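Local coordinates for CD160 antigen (Homo sapiens, PDB 6NGG), which relays stimulatory or inhibitory signals in NK and T cells as a receptor for MHC class I molecules and for TNFRSF14 (HVEM), at residues I2-S7 against I96-H101; T13-I18 against S75-L80; T20-K25 against G64-Q69; M33-D38 against Y85-R90. The protein carries 1 engineered substitution. All blocks are in the same frame, centred on the assembly; numbering follows the deposited sequence.

Contact 1: I2-S7 against I96-H101; sequences INITSS and IRLQGH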
loop_
_atom_site.group_PDB
_atom_site.type_symbol
_atom_site.label_atom_id
_atom_site.label_comp_id
_atom_site.label_asym_id
_atom_site.label_seq_id
_atom_site.Cartn_x
_atom_site.Cartn_y
_atom_site.Cartn_z
ATOM N N ILE A 2 -4.209 6.631 -12.079
ATOM C CA ILE A 2 -3.086 6.899 -12.958
ATOM C C ILE A 2 -1.890 6.129 -12.531
ATOM O O ILE A 2 -1.262 5.489 -13.339
ATOM C CB ILE A 2 -2.605 8.392 -12.929
ATOM C CG1 ILE A 2 -3.762 9.377 -12.874
ATOM C CG2 ILE A 2 -1.693 8.678 -14.143
ATOM C CD1 ILE A 2 -4.816 9.201 -13.945
ATOM N N ASN A 3 -1.504 6.265 -11.245
ATOM C CA ASN A 3 -0.240 5.713 -10.755
ATOM C C ASN A 3 -0.323 5.506 -9.217
ATOM O O ASN A 3 -1.141 6.093 -8.588
ATOM C CB ASN A 3 0.935 6.649 -11.060
ATOM C CG ASN A 3 0.854 7.953 -10.304
ATOM O OD1 ASN A 3 -0.075 8.735 -10.509
ATOM N ND2 ASN A 3 1.820 8.222 -9.458
ATOM N N ILE A 4 0.542 4.686 -8.681
ATOM C CA ILE A 4 0.601 4.365 -7.231
ATOM C C ILE A 4 1.937 4.773 -6.701
ATOM O O ILE A 4 2.911 4.422 -7.312
ATOM C CB ILE A 4 0.475 2.854 -6.961
ATOM C CG1 ILE A 4 -0.681 2.255 -7.698
ATOM C CG2 ILE A 4 0.276 2.625 -5.466
ATOM C CD1 ILE A 4 -0.942 0.806 -7.284
ATOM N N THR A 5 1.998 5.545 -5.607
ATOM C CA THR A 5 3.230 5.921 -4.999
ATOM C C THR A 5 3.351 5.227 -3.654
ATOM O O THR A 5 2.327 4.869 -3.023
ATOM C CB THR A 5 3.350 7.438 -4.822
ATOM O OG1 THR A 5 2.276 7.940 -4.036
ATOM C CG2 THR A 5 3.341 8.092 -6.155
ATOM N N SER A 6 4.575 5.044 -3.227
ATOM C CA SER A 6 4.884 4.302 -1.997
ATOM C C SER A 6 5.682 5.150 -1.036
ATOM O O SER A 6 6.529 5.935 -1.444
ATOM C CB SER A 6 5.689 3.101 -2.316
ATOM O OG SER A 6 4.888 2.289 -3.103
ATOM N N SER A 7 5.348 5.057 0.230
ATOM C CA SER A 7 6.075 5.775 1.243
ATOM C C SER A 7 6.025 5.083 2.612
ATOM O O SER A 7 5.383 4.026 2.797
ATOM C CB SER A 7 5.526 7.207 1.330
ATOM O OG SER A 7 4.171 7.210 1.697
ATOM N N ILE A 96 -8.119 -3.367 -14.976
ATOM C CA ILE A 96 -6.776 -2.781 -14.934
ATOM C C ILE A 96 -6.071 -2.863 -13.578
ATOM O O ILE A 96 -6.698 -2.697 -12.535
ATOM C CB ILE A 96 -6.804 -1.317 -15.359
ATOM C CG1 ILE A 96 -7.191 -1.234 -16.839
ATOM C CG2 ILE A 96 -5.435 -0.687 -15.164
ATOM C CD1 ILE A 96 -7.779 0.106 -17.205
ATOM N N ARG A 97 -4.758 -3.089 -13.623
ATOM C CA ARG A 97 -3.924 -3.171 -12.455
ATOM C C ARG A 97 -2.966 -1.992 -12.523
ATOM O O ARG A 97 -2.604 -1.512 -13.599
ATOM C CB ARG A 97 -3.118 -4.492 -12.454
ATOM C CG ARG A 97 -1.836 -4.332 -13.310
ATOM C CD ARG A 97 -0.742 -5.409 -13.334
ATOM N NE ARG A 97 -0.105 -5.420 -14.676
ATOM C CZ ARG A 97 1.078 -5.968 -14.997
ATOM N NH1 ARG A 97 1.837 -6.580 -14.072
ATOM N NH2 ARG A 97 1.504 -5.912 -16.274
ATOM N N LEU A 98 -2.541 -1.499 -11.386
ATOM C CA LEU A 98 -1.385 -0.617 -11.328
ATOM C C LEU A 98 -0.463 -1.227 -10.260
ATOM O O LEU A 98 -0.933 -1.859 -9.313
ATOM C CB LEU A 98 -1.742 0.838 -10.966
ATOM C CG LEU A 98 -2.543 1.679 -11.989
ATOM C CD1 LEU A 98 -2.897 2.997 -11.340
ATOM C CD2 LEU A 98 -1.707 1.837 -13.228
ATOM N N GLN A 99 0.825 -1.081 -10.452
ATOM C CA GLN A 99 1.781 -1.654 -9.518
ATOM C C GLN A 99 2.674 -0.522 -9.089
ATOM O O GLN A 99 3.031 0.333 -9.904
ATOM C CB GLN A 99 2.687 -2.617 -10.245
ATOM C CG GLN A 99 2.107 -3.893 -10.768
ATOM C CD GLN A 99 3.172 -4.589 -11.603
ATOM O OE1 GLN A 99 3.042 -4.722 -12.825
ATOM N NE2 GLN A 99 4.272 -4.967 -10.958
ATOM N N GLY A 100 3.086 -0.554 -7.846
ATOM C CA GLY A 100 4.107 0.313 -7.373
ATOM C C GLY A 100 5.487 -0.257 -7.567
ATOM O O GLY A 100 5.648 -1.394 -8.028
ATOM N N HIS A 101 6.503 0.504 -7.165
ATOM C CA HIS A 101 7.893 -0.015 -7.218
ATOM C C HIS A 101 8.128 -0.901 -6.032
ATOM O O HIS A 101 7.501 -0.728 -5.012
ATOM C CB HIS A 101 8.911 1.127 -7.148
ATOM C CG HIS A 101 8.902 1.976 -8.362
ATOM N ND1 HIS A 101 8.960 3.350 -8.317
ATOM C CD2 HIS A 101 8.832 1.643 -9.671
ATOM C CE1 HIS A 101 8.942 3.828 -9.549
ATOM N NE2 HIS A 101 8.861 2.811 -10.386
HETATM O O HOH W 1 2.007 3.218 -10.714
HETATM O O HOH W 2 5.281 3.201 -5.939
HETATM O O HOH W 3 5.051 -0.283 -4.052
#
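Here the two sheets of the Ig-like V-type sandwich come together where the edge strand 3-11 of the three-stranded sheet passes strand 97-107 of the five-stranded one: the short strands 3-7 and 97-99 run in roughly the same direction, 30° apart, with their axes 6.3 Å from each other. Going along 96-101, Leu-98 is the first residue to cross. Its CG stands anti to the carbonyl carbon, which lays the CD1 methyl on the main chain, 3.5 Å from Ile-2 C. Further in, Leu-98 CB takes the flank of Ile-4, whose CG1 comes to 3.7 Å as the two side chains cross obliquely. The extended second torsion of Ile-4 (chi2 -172°) carries its CD1 on to 3.3 Å from Leu-98 O, and the same side chain packs on Cys-87 and Ala-89 of strand 83-91. Gln-99 sends its amide off to Gln-86, but its carbonyl O receives a bond from a water that also accepts from Ile-4 N at 2.9 Å. Gly-100 passes Ile-4 with backbone alone. At His-101, water replaces direct strand pairing: one molecule accepts from His-101 N and donates to Ile-4 O, another donates to His-101 O at 2.7 Å. Both waters also reach Ser-6 OG, at 3.0 Å and 2.7 Å.

Contact 2: T13-I18 against S75-L80; sequences TRLNLI and SQVTPL
Asn-16 OD1 is gripped three times: by Arg-14 NE at 3.0 Å, by Arg-14 NH2 at 3.2 Å, and by the hydroxyl of Thr-73. The extended Arg-14 comes at it side-on, with NE in the carbonyl plane on a lone pair and NH2 39° above that plane. This clasp sits on strand 14-22 of the three-stranded sheet of the Ig-like V-type domain, just where the loop joining strands 67-74 and 83-91, and so the two sheets, passes the strand's beginning. Across the contact itself the backbones touch through weak CA-H...O contacts: Arg-14 CA lies 3.5 Å from Ser-75 O, and Gln-76 CA lies 3.6 Å from Thr-13 O with an angle of 149° at the hydrogen. Gln-76 bends at chi2 (90°), which turns its amide back towards Thr-13; NE2 ends 2.8 Å from Thr-13 OG1, though at an angle too poor for a hydrogen bond. Val-77 N is buried by the contact and has no polar partner in the model. Beneath, Leu-15 and Val-77 cross obliquely, and both pack on Tyr-113 of the other sheet. Their closest touch is Val-77 CG2, which meets Leu-15 CB at 3.9 Å and Leu-15 CD2 at 4.0 Å.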
loop_
_atom_site.group_PDB
_atom_site.type_symbol
_atom_site.label_atom_id
_atom_site.label_comp_id
_atom_site.label_asym_id
_atom_site.label_seq_id
_atom_site.Cartn_x
_atom_site.Cartn_y
_atom_site.Cartn_z
ATOM N N THR A 13 8.559 2.482 18.077
ATOM C CA THR A 13 8.813 1.181 17.523
ATOM C C THR A 13 7.927 0.830 16.301
ATOM O O THR A 13 8.054 -0.217 15.647
ATOM C CB THR A 13 8.714 0.187 18.694
ATOM O OG1 THR A 13 9.643 -0.876 18.488
ATOM C CG2 THR A 13 7.325 -0.368 18.846
ATOM N N ARG A 14 7.051 1.744 15.964
ATOM C CA ARG A 14 6.016 1.515 14.960
ATOM C C ARG A 14 6.502 2.016 13.564
ATOM O O ARG A 14 7.060 3.122 13.457
ATOM C CB ARG A 14 4.755 2.252 15.469
ATOM C CG ARG A 14 3.733 2.581 14.438
ATOM C CD ARG A 14 2.550 3.247 15.110
ATOM N NE ARG A 14 1.683 3.709 14.037
ATOM C CZ ARG A 14 0.377 3.951 14.121
ATOM N NH1 ARG A 14 -0.305 3.791 15.292
ATOM N NH2 ARG A 14 -0.232 4.364 13.010
ATOM N N LEU A 15 6.213 1.231 12.525
ATOM C CA LEU A 15 6.518 1.555 11.125
ATOM C C LEU A 15 5.233 1.502 10.321
ATOM O O LEU A 15 4.463 0.502 10.388
ATOM C CB LEU A 15 7.432 0.510 10.561
ATOM C CG LEU A 15 7.856 0.693 9.080
ATOM C CD1 LEU A 15 8.503 1.995 8.801
ATOM C CD2 LEU A 15 8.769 -0.468 8.727
ATOM N N ASN A 16 4.956 2.568 9.599
ATOM C CA ASN A 16 3.775 2.582 8.750
ATOM C C ASN A 16 4.152 2.496 7.264
ATOM O O ASN A 16 4.964 3.323 6.803
ATOM C CB ASN A 16 3.020 3.889 9.009
ATOM C CG ASN A 16 2.754 4.136 10.466
ATOM O OD1 ASN A 16 2.104 3.347 11.116
ATOM N ND2 ASN A 16 3.305 5.255 10.999
ATOM N N LEU A 17 3.578 1.576 6.516
ATOM C CA LEU A 17 3.878 1.421 5.088
ATOM C C LEU A 17 2.671 1.972 4.360
ATOM O O LEU A 17 1.528 1.570 4.644
ATOM C CB LEU A 17 4.129 -0.030 4.723
ATOM C CG LEU A 17 5.317 -0.713 5.419
ATOM C CD1 LEU A 17 5.510 -2.161 4.943
ATOM C CD2 LEU A 17 6.599 0.084 5.333
ATOM N N ILE A 18 2.898 2.915 3.460
ATOM C CA ILE A 18 1.832 3.724 2.847
ATOM C C ILE A 18 1.801 3.593 1.308
ATOM O O ILE A 18 2.769 3.850 0.608
ATOM C CB ILE A 18 1.945 5.181 3.287
ATOM C CG1 ILE A 18 2.074 5.277 4.853
ATOM C CG2 ILE A 18 0.811 6.021 2.748
ATOM C CD1 ILE A 18 2.654 6.561 5.385
ATOM N N SER A 75 3.398 -2.688 14.430
ATOM C CA SER A 75 3.562 -2.062 15.780
ATOM C C SER A 75 5.012 -2.178 16.311
ATOM O O SER A 75 5.501 -1.300 16.979
ATOM C CB SER A 75 2.609 -2.744 16.773
ATOM O OG SER A 75 1.280 -2.609 16.297
ATOM N N GLN A 76 5.651 -3.299 16.031
ATOM C CA GLN A 76 7.013 -3.569 16.346
ATOM C C GLN A 76 7.606 -4.388 15.188
ATOM O O GLN A 76 7.075 -5.485 14.823
ATOM C CB GLN A 76 7.041 -4.436 17.621
ATOM C CG GLN A 76 8.409 -5.038 17.963
ATOM C CD GLN A 76 9.224 -4.143 18.856
ATOM O OE1 GLN A 76 8.844 -3.917 20.013
ATOM N NE2 GLN A 76 10.344 -3.627 18.348
ATOM N N VAL A 77 8.674 -3.913 14.612
ATOM C CA VAL A 77 9.287 -4.615 13.489
ATOM C C VAL A 77 10.079 -5.831 14.018
ATOM O O VAL A 77 10.923 -5.695 14.863
ATOM C CB VAL A 77 10.188 -3.679 12.650
ATOM C CG1 VAL A 77 10.839 -4.384 11.466
ATOM C CG2 VAL A 77 9.337 -2.559 12.050
ATOM N N THR A 78 9.771 -7.000 13.530
ATOM C CA THR A 78 10.543 -8.245 13.806
ATOM C C THR A 78 11.117 -8.879 12.518
ATOM O O THR A 78 10.911 -8.361 11.381
ATOM C CB THR A 78 9.598 -9.275 14.453
ATOM O OG1 THR A 78 8.724 -9.835 13.441
ATOM C CG2 THR A 78 8.806 -8.650 15.592
ATOM N N PRO A 79 11.829 -10.011 12.656
ATOM C CA PRO A 79 12.333 -10.679 11.457
ATOM C C PRO A 79 11.255 -11.129 10.505
ATOM O O PRO A 79 11.468 -11.167 9.326
ATOM C CB PRO A 79 13.142 -11.872 12.039
ATOM C CG PRO A 79 13.560 -11.400 13.414
ATOM C CD PRO A 79 12.296 -10.706 13.879
ATOM N N LEU A 80 10.064 -11.429 11.004
ATOM C CA LEU A 80 8.940 -11.689 10.158
ATOM C C LEU A 80 8.726 -10.608 9.097
ATOM O O LEU A 80 8.184 -10.900 8.077
ATOM C CB LEU A 80 7.655 -11.776 10.982
ATOM C CG LEU A 80 6.575 -12.824 10.740
ATOM C CD1 LEU A 80 7.051 -14.201 10.327
ATOM C CD2 LEU A 80 5.870 -12.907 12.116
#

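Contact 3: T20-K25 against G64-Q69; sequences TVWHKK and GEISSQ
Backbone hydrogen bonds come first. Val-21 and Ser-68 form an antiparallel hydrogen-bonded pair, each N donating to the other's O, with Val-21 N 2.9 Å from Ser-68 O. The non-hydrogen-bonded pairs Thr-20/Gln-69 and Trp-22/Ser-67 flank it, and His-23 N extends the ladder with a straight bond (167°) to Ile-66 O, 2.9 Å away.

The His-23 ring is pinned at both nitrogens. ND1 donates to Lys-24 O at 3.0 Å, while NE2 and Ser-68 OG are hydrogen-bonded at 2.9 Å, the serine oxygen lying at the ring edge and also held by Arg-56. With CG in the crowded position between backbone N and carbonyl carbon (chi1 51°), the imidazole folds over the 66-67 peptide, Ser-67 N sitting 3.5 Å from His-23 CE1.

The strands involved, 14-22 and 67-74, are neighbours in the three-stranded sheet of the Ig-like V-type sandwich. Val-21 and Ser-68 face its interior, where they meet Phe-31 and the engineered Met-33 of the other sheet.

The opposite face is led by the Trp-22 ring. Ser-67 CB makes a CH-pi contact over its six-membered ring, 3.9 Å from the centroid and 20° off the normal, and Thr-20 CG2 shares that face. Ile-66 CD1 meets the indole at its edge, 3.8 Å from Trp-22 CZ3. The ring's NE1 is hydrogen-bonded to Thr-5 OG1 of strand 3-11.

As for charges, Lys-25 NZ and Glu-65 OE2 stay 5.6 Å apart.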
loop_
_atom_site.group_PDB
_atom_site.type_symbol
_atom_site.label_atom_id
_atom_site.label_comp_id
_atom_site.label_asym_id
_atom_site.label_seq_id
_atom_site.Cartn_x
_atom_site.Cartn_y
_atom_site.Cartn_z
ATOM N N THR A 20 -0.413 4.965 -2.117
ATOM C CA THR A 20 -1.249 6.088 -2.537
ATOM C C THR A 20 -1.508 5.974 -4.005
ATOM O O THR A 20 -0.562 5.918 -4.826
ATOM C CB THR A 20 -0.608 7.428 -2.224
ATOM O OG1 THR A 20 -0.194 7.399 -0.908
ATOM C CG2 THR A 20 -1.587 8.560 -2.394
ATOM N N VAL A 21 -2.754 5.760 -4.318
ATOM C CA VAL A 21 -3.227 5.819 -5.679
ATOM C C VAL A 21 -3.659 7.234 -6.007
ATOM O O VAL A 21 -4.440 7.803 -5.310
ATOM C CB VAL A 21 -4.449 4.879 -5.888
ATOM C CG1 VAL A 21 -4.963 4.974 -7.304
ATOM C CG2 VAL A 21 -4.122 3.452 -5.499
ATOM N N TRP A 22 -3.151 7.738 -7.109
ATOM C CA TRP A 22 -3.500 9.030 -7.643
ATOM C C TRP A 22 -4.457 8.826 -8.818
ATOM O O TRP A 22 -4.306 7.881 -9.635
ATOM C CB TRP A 22 -2.266 9.782 -8.114
ATOM C CG TRP A 22 -1.314 9.980 -6.943
ATOM C CD1 TRP A 22 -0.419 9.087 -6.462
ATOM C CD2 TRP A 22 -1.254 11.112 -6.103
ATOM N NE1 TRP A 22 0.226 9.591 -5.360
ATOM C CE2 TRP A 22 -0.283 10.838 -5.102
ATOM C CE3 TRP A 22 -2.014 12.299 -6.006
ATOM C CZ2 TRP A 22 -0.015 11.735 -4.035
ATOM C CZ3 TRP A 22 -1.734 13.201 -4.957
ATOM C CH2 TRP A 22 -0.708 12.926 -4.015
ATOM N N HIS A 23 -5.454 9.683 -8.853
ATOM C CA HIS A 23 -6.558 9.546 -9.786
ATOM C C HIS A 23 -7.235 10.875 -9.999
ATOM O O HIS A 23 -7.120 11.747 -9.212
ATOM C CB HIS A 23 -7.556 8.544 -9.225
ATOM C CG HIS A 23 -7.997 8.789 -7.811
ATOM N ND1 HIS A 23 -8.913 9.750 -7.469
ATOM C CD2 HIS A 23 -7.736 8.095 -6.671
ATOM C CE1 HIS A 23 -9.142 9.697 -6.163
ATOM N NE2 HIS A 23 -8.470 8.661 -5.672
ATOM N N LYS A 24 -7.877 11.032 -11.132
ATOM C CA LYS A 24 -8.828 12.117 -11.304
ATOM C C LYS A 24 -9.877 12.147 -10.250
ATOM O O LYS A 24 -10.338 11.081 -9.753
ATOM C CB LYS A 24 -9.583 11.905 -12.596
ATOM C CG LYS A 24 -9.159 12.826 -13.652
ATOM C CD LYS A 24 -8.069 12.276 -14.453
ATOM C CE LYS A 24 -8.296 12.787 -15.866
ATOM N NZ LYS A 24 -7.129 12.379 -16.696
ATOM N N LYS A 25 -10.357 13.342 -10.002
ATOM C CA LYS A 25 -11.369 13.531 -9.003
ATOM C C LYS A 25 -12.647 12.730 -9.257
ATOM O O LYS A 25 -13.330 12.299 -8.328
ATOM C CB LYS A 25 -11.650 15.027 -8.812
ATOM C CG LYS A 25 -12.413 15.646 -9.953
ATOM C CD LYS A 25 -12.565 17.151 -9.809
ATOM C CE LYS A 25 -13.229 17.686 -11.085
ATOM N NZ LYS A 25 -13.846 18.980 -10.801
ATOM N N GLY A 64 -8.670 11.695 -0.359
ATOM C CA GLY A 64 -8.232 12.956 -0.992
ATOM C C GLY A 64 -9.048 13.241 -2.254
ATOM O O GLY A 64 -9.688 12.363 -2.808
ATOM N N GLU A 65 -8.967 14.476 -2.711
ATOM C CA GLU A 65 -9.621 14.894 -3.930
ATOM C C GLU A 65 -9.109 14.147 -5.156
ATOM O O GLU A 65 -9.914 13.761 -5.972
ATOM C CB GLU A 65 -9.505 16.403 -4.132
ATOM C CG GLU A 65 -10.376 16.939 -5.262
ATOM C CD GLU A 65 -10.362 18.469 -5.358
ATOM O OE1 GLU A 65 -9.398 19.123 -4.964
ATOM O OE2 GLU A 65 -11.328 19.025 -5.844
ATOM N N ILE A 66 -7.787 13.968 -5.281
ATOM C CA ILE A 66 -7.191 13.229 -6.422
ATOM C C ILE A 66 -6.359 12.043 -5.960
ATOM O O ILE A 66 -5.460 11.610 -6.691
ATOM C CB ILE A 66 -6.251 14.145 -7.268
ATOM C CG1 ILE A 66 -5.182 14.775 -6.330
ATOM C CG2 ILE A 66 -7.023 15.239 -8.028
ATOM C CD1 ILE A 66 -4.024 15.376 -7.101
ATOM N N SER A 67 -6.603 11.557 -4.737
ATOM C CA SER A 67 -5.861 10.447 -4.209
ATOM C C SER A 67 -6.576 9.584 -3.149
ATOM O O SER A 67 -7.502 9.962 -2.500
ATOM C CB SER A 67 -4.498 10.961 -3.628
ATOM O OG SER A 67 -4.766 11.724 -2.454
ATOM N N SER A 68 -6.067 8.380 -3.001
ATOM C CA SER A 68 -6.614 7.458 -2.019
ATOM C C SER A 68 -5.468 6.736 -1.357
ATOM O O SER A 68 -4.586 6.226 -2.089
ATOM C CB SER A 68 -7.474 6.432 -2.760
ATOM O OG SER A 68 -8.686 6.986 -3.288
ATOM N N GLN A 69 -5.552 6.541 -0.031
ATOM C CA GLN A 69 -4.431 6.010 0.698
ATOM C C GLN A 69 -4.742 4.728 1.427
ATOM O O GLN A 69 -5.829 4.603 2.007
ATOM C CB GLN A 69 -3.923 7.038 1.676
ATOM C CG GLN A 69 -2.627 6.658 2.343
ATOM C CD GLN A 69 -2.332 7.592 3.494
ATOM O OE1 GLN A 69 -1.813 8.705 3.288
ATOM N NE2 GLN A 69 -2.642 7.145 4.723
#

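Contact 4: M33-D38 against Y85-R90; sequences MFLCKD and YQCCAR. Engineered in segment 33-38: Met-33 (natural residue Val).
Strands 33-37 and 85-90 run antiparallel, 4.7 Å between axes, with two hydrogen-bonded pairs, Phe-34/Cys-88 and Cys-36/Gln-86, alternating with three non-hydrogen-bonded ones. Phe-34 has CG in the crowded position between backbone N and carbonyl carbon (chi1 50°), which folds its ring across onto Cys-88. Cys-88 CB makes a CH-pi contact over the face, 3.9 Å from the ring centroid; Cys-88 SG lies oblique to the ring at 5.4 Å from that centroid, a sulfur-aromatic contact. Arg-90 CB sits at the ring's edge, 4.0 Å from Phe-34 CE1, and Cys-36 SG, disulfide-bonded to Cys-43, also lies in the ring plane. On the sheet face that carries Leu-35 and Tyr-85, the engineered Met-33 brings its CG to 4.2 Å from Ala-89 CB. Next along, Leu-35 CD1 comes equally near Cys-87 SG. Lys-37 runs alongside Tyr-85, pointing the same way, with its CG over the phenol face 4.0 Å from the centroid. Beyond the ring, Lys-37 NZ forms a salt bridge with Asp-38 OD2 (2.7 Å) and bonds to Ser-82 O. Tyr-85 OH bonds to His-81 O, four residues back, a tyrosine corner. Two residues on, Cys-87 joins Cys-19 in the disulfide linking the two sheets, the hallmark core of an immunoglobulin domain.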
loop_
_atom_site.group_PDB
_atom_site.type_symbol
_atom_site.label_atom_id
_atom_site.label_comp_id
_atom_site.label_asym_id
_atom_site.label_seq_id
_atom_site.Cartn_x
_atom_site.Cartn_y
_atom_site.Cartn_z
ATOM N N MET A 33 -7.116 -1.379 -3.292
ATOM C CA MET A 33 -5.696 -1.194 -3.028
ATOM C C MET A 33 -5.255 -2.321 -2.125
ATOM O O MET A 33 -5.994 -2.770 -1.273
ATOM C CB MET A 33 -5.434 0.132 -2.301
ATOM C CG MET A 33 -5.830 1.412 -3.096
ATOM S SD MET A 33 -5.654 3.020 -2.122
ATOM C CE MET A 33 -6.999 2.928 -0.968
ATOM N N PHE A 34 -4.019 -2.748 -2.287
ATOM C CA PHE A 34 -3.456 -3.806 -1.440
ATOM C C PHE A 34 -1.922 -3.801 -1.451
ATOM O O PHE A 34 -1.292 -3.261 -2.288
ATOM C CB PHE A 34 -4.061 -5.181 -1.834
ATOM C CG PHE A 34 -4.008 -5.505 -3.348
ATOM C CD1 PHE A 34 -4.975 -5.020 -4.225
ATOM C CD2 PHE A 34 -3.010 -6.319 -3.853
ATOM C CE1 PHE A 34 -4.925 -5.299 -5.562
ATOM C CE2 PHE A 34 -2.958 -6.622 -5.201
ATOM C CZ PHE A 34 -3.903 -6.074 -6.061
ATOM N N LEU A 35 -1.360 -4.388 -0.430
ATOM C CA LEU A 35 0.060 -4.383 -0.226
ATOM C C LEU A 35 0.434 -5.830 -0.088
ATOM O O LEU A 35 -0.148 -6.543 0.746
ATOM C CB LEU A 35 0.357 -3.638 1.109
ATOM C CG LEU A 35 1.835 -3.791 1.598
ATOM C CD1 LEU A 35 2.770 -2.985 0.698
ATOM C CD2 LEU A 35 2.027 -3.373 2.970
ATOM N N CYS A 36 1.419 -6.247 -0.879
ATOM C CA CYS A 36 1.939 -7.626 -0.819
ATOM C C CYS A 36 3.416 -7.675 -0.406
ATOM O O CYS A 36 4.157 -6.692 -0.595
ATOM C CB CYS A 36 1.784 -8.267 -2.207
ATOM S SG CYS A 36 0.089 -8.582 -2.745
ATOM N N LYS A 37 3.797 -8.801 0.207
ATOM C CA LYS A 37 5.135 -9.086 0.680
ATOM C C LYS A 37 5.660 -10.348 0.025
ATOM O O LYS A 37 5.093 -11.404 0.217
ATOM C CB LYS A 37 5.159 -9.224 2.174
ATOM C CG LYS A 37 6.534 -9.426 2.762
ATOM C CD LYS A 37 6.455 -9.541 4.285
ATOM C CE LYS A 37 7.848 -9.753 4.823
ATOM N NZ LYS A 37 8.420 -11.045 4.373
ATOM N N ASP A 38 6.738 -10.221 -0.742
ATOM C CA ASP A 38 7.534 -11.380 -1.271
ATOM C C ASP A 38 6.730 -12.375 -2.052
ATOM O O ASP A 38 6.879 -13.574 -1.862
ATOM C CB ASP A 38 8.212 -12.166 -0.141
ATOM C CG ASP A 38 9.270 -11.391 0.610
ATOM O OD1 ASP A 38 10.107 -10.716 0.015
ATOM O OD2 ASP A 38 9.325 -11.554 1.827
ATOM N N TYR A 85 8.397 -5.652 -0.555
ATOM C CA TYR A 85 7.005 -5.280 -0.573
ATOM C C TYR A 85 6.623 -4.532 -1.858
ATOM O O TYR A 85 7.438 -3.918 -2.506
ATOM C CB TYR A 85 6.711 -4.348 0.613
ATOM C CG TYR A 85 6.834 -4.941 2.007
ATOM C CD1 TYR A 85 8.100 -5.110 2.631
ATOM C CD2 TYR A 85 5.725 -5.334 2.715
ATOM C CE1 TYR A 85 8.201 -5.612 3.924
ATOM C CE2 TYR A 85 5.825 -5.822 4.030
ATOM C CZ TYR A 85 7.087 -6.006 4.609
ATOM O OH TYR A 85 7.222 -6.509 5.901
ATOM N N GLN A 86 5.344 -4.562 -2.170
ATOM C CA GLN A 86 4.801 -3.847 -3.306
ATOM C C GLN A 86 3.370 -3.474 -3.031
ATOM O O GLN A 86 2.577 -4.315 -2.579
ATOM C CB GLN A 86 4.886 -4.711 -4.564
ATOM C CG GLN A 86 4.564 -3.915 -5.824
ATOM C CD GLN A 86 4.618 -4.700 -7.120
ATOM O OE1 GLN A 86 5.072 -4.135 -8.137
ATOM N NE2 GLN A 86 4.177 -5.955 -7.127
ATOM N N CYS A 87 3.086 -2.214 -3.317
ATOM C CA CYS A 87 1.724 -1.638 -3.357
ATOM C C CYS A 87 1.112 -1.938 -4.735
ATOM O O CYS A 87 1.746 -1.664 -5.776
ATOM C CB CYS A 87 1.786 -0.111 -3.221
ATOM S SG CYS A 87 2.388 0.517 -1.610
ATOM N N CYS A 88 -0.153 -2.386 -4.746
ATOM C CA CYS A 88 -0.882 -2.609 -5.974
ATOM C C CYS A 88 -2.320 -2.105 -5.892
ATOM O O CYS A 88 -2.868 -1.871 -4.812
ATOM C CB CYS A 88 -0.831 -4.123 -6.279
ATOM S SG CYS A 88 0.877 -4.638 -6.701
ATOM N N ALA A 89 -2.943 -1.924 -7.039
ATOM C CA ALA A 89 -4.386 -1.656 -7.042
ATOM C C ALA A 89 -5.036 -2.222 -8.278
ATOM O O ALA A 89 -4.385 -2.333 -9.340
ATOM C CB ALA A 89 -4.673 -0.171 -6.855
ATOM N N ARG A 90 -6.318 -2.531 -8.158
ATOM C CA ARG A 90 -7.054 -3.186 -9.180
ATOM C C ARG A 90 -8.450 -2.644 -9.314
ATOM O O ARG A 90 -9.177 -2.562 -8.321
ATOM C CB ARG A 90 -7.109 -4.706 -8.910
ATOM C CG ARG A 90 -7.763 -5.394 -10.099
ATOM C CD ARG A 90 -7.967 -6.877 -9.941
ATOM N NE ARG A 90 -8.868 -7.090 -8.814
ATOM C CZ ARG A 90 -8.819 -8.139 -7.999
ATOM N NH1 ARG A 90 -7.917 -9.119 -8.205
ATOM N NH2 ARG A 90 -9.682 -8.204 -6.979
#

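In the fold
From the N terminus, the chain enters at 2-7, and contact 1 closes its loop only at 96-101, so the other three contacts nest within it. Contact 2 closes the loop from 13-18 to 75-80, with contact 3 nested inside. Contact 4, from 33-38 to 85-90, crosses both, since its first segment falls inside their loops and its second beyond them. Contact 3 pairs strands within the three-stranded sheet and contact 4 within the five-stranded one; contact 1 bridges the sheets, and contact 2 sets a connection between them against strand 14-22, its centre about 21 Å from that of contact 1. Backbone bonds such as Thr-5 N to Thr-20 O and Leu-98 N to Ala-89 O join contact 1 to contacts 3 and 4.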